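Local coordinates for protein KLLA0F12672p (Kluyveromyces lactis, PDB 4M3O) that probably dephosphorylates the C-terminal repeat domain of RNA polymerase II as a zinc-binding phosphatase of the RPAP2 family, here represented by its N-terminal part, at residues A62-V65 with Q66-L70. Numbering follows the deposited sequence.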
# COMPACT_ATOMS: atom_id res chain seq x y z
N ALA A 62 2.18 -2.71 6.82
CA ALA A 62 2.34 -2.09 8.16
C ALA A 62 3.32 -0.93 8.15
O ALA A 62 3.06 0.10 8.79
CB ALA A 62 2.80 -3.11 9.22
N ASP A 63 4.43 -1.06 7.43
CA ASP A 63 5.36 0.04 7.34
C ASP A 63 4.78 1.21 6.52
O ASP A 63 4.99 2.37 6.88
CB ASP A 63 6.68 -0.42 6.69
CG ASP A 63 7.35 -1.63 7.47
OD1 ASP A 63 7.05 -1.87 8.65
OD2 ASP A 63 8.15 -2.36 6.86
N LEU A 64 4.05 0.89 5.43
CA LEU A 64 3.29 1.91 4.69
C LEU A 64 2.44 2.76 5.65
O LEU A 64 2.43 4.01 5.59
CB LEU A 64 2.44 1.24 3.61
CG LEU A 64 1.66 2.10 2.61
CD1 LEU A 64 0.96 1.33 1.51
CD2 LEU A 64 0.59 2.91 3.28
N VAL A 65 1.71 2.09 6.53
CA VAL A 65 0.82 2.75 7.43
C VAL A 65 1.64 3.68 8.33
O VAL A 65 1.24 4.79 8.62
CB VAL A 65 0.04 1.70 8.28
CG1 VAL A 65 -0.62 2.30 9.50
CG2 VAL A 65 -1.01 0.97 7.44
N GLN A 66 2.77 3.21 8.82
CA GLN A 66 3.61 4.03 9.72
C GLN A 66 4.11 5.29 8.99
O GLN A 66 3.96 6.39 9.45
CB GLN A 66 4.83 3.21 10.13
CG GLN A 66 4.97 3.06 11.62
CD GLN A 66 3.94 2.13 12.21
OE1 GLN A 66 2.76 2.47 12.37
NE2 GLN A 66 4.39 0.93 12.56
N GLU A 67 4.72 5.09 7.85
CA GLU A 67 5.24 6.20 7.04
C GLU A 67 4.13 7.18 6.68
O GLU A 67 4.35 8.40 6.71
CB GLU A 67 5.90 5.64 5.79
CG GLU A 67 7.18 6.25 5.34
CD GLU A 67 8.22 6.21 6.40
OE1 GLU A 67 8.64 7.30 6.79
OE2 GLU A 67 8.59 5.10 6.83
N ARG A 68 2.92 6.68 6.41
CA ARG A 68 1.81 7.61 6.12
C ARG A 68 1.43 8.44 7.35
O ARG A 68 1.15 9.68 7.25
CB ARG A 68 0.59 6.88 5.56
CG ARG A 68 0.68 6.53 4.06
CD ARG A 68 -0.48 5.68 3.62
NE ARG A 68 -1.78 6.33 3.76
CZ ARG A 68 -2.29 7.13 2.84
NH1 ARG A 68 -1.59 7.40 1.73
NH2 ARG A 68 -3.50 7.69 3.05
N ASN A 69 1.41 7.80 8.51
CA ASN A 69 1.14 8.53 9.73
C ASN A 69 2.20 9.67 10.03
O ASN A 69 1.83 10.75 10.47
CB ASN A 69 1.07 7.54 10.90
CG ASN A 69 -0.14 6.62 10.85
OD1 ASN A 69 -1.10 6.82 10.07
ND2 ASN A 69 -0.09 5.62 11.68
N LEU A 70 3.46 9.42 9.75
CA LEU A 70 4.54 10.42 9.93
C LEU A 70 4.37 11.64 9.06
O LEU A 70 4.97 12.64 9.36
CB LEU A 70 5.92 9.84 9.61
CG LEU A 70 6.36 8.70 10.51
CD1 LEU A 70 7.62 8.08 9.93
CD2 LEU A 70 6.67 9.26 11.88
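L64 and R68 sit one turn apart on a helix, and their side chains run side by side on the same face. The CD2 branch of L64 meets the aliphatic part of R68, with L64 CD2 to R68 CG at 3.7 Å. CG of L64 lies anti to the backbone N (chi1 -174°), beside its own carbonyl carbon, and CD2 is the branch turned to R68. V65 and N69 form the next such pair, also pointing the same way. The N69 side chain also rests on a carbonyl of the turn before, with N69 CB 3.6 Å from the backbone V65 O.

Four backbone hydrogen bonds join the two segments. R68 N donates to L64 O at 2.8 Å, and N69 N to V65 O at 3.0 Å. E67 N to D63 O measures 2.9 Å and is almost straight, with an N-H...O angle of 178°. Q66 N to A62 O is longer, at 3.1 Å. This i to i+4 pattern is that of a regular alpha-helix, here the later part of helix 58-70 within the Rtr1/RPAP2 family region. Q66 and E67 lie on the exposed side. Q66 CB is 3.4 Å from D63 O, and the bent chain of Q66 brings its amide loosely back near A62 O.

L64, V65 and R68 are buried. L64 packs on L38 of helix 24-40, and V65 on Y111. The chain of R68 bends at chi3 (62°) and takes the guanidinium beyond L64. Its NH1 forms a salt bridge with D42 and a hydrogen bond with L38 O, while NE bonds to C74 O, in the backbone of the zinc site. C74 is a zinc ligand, as are C79, C112 and H116. R68 NH2 makes a weak hydrogen bond to C79 O. The R68 side chain comes about 7 Å from the zinc ion.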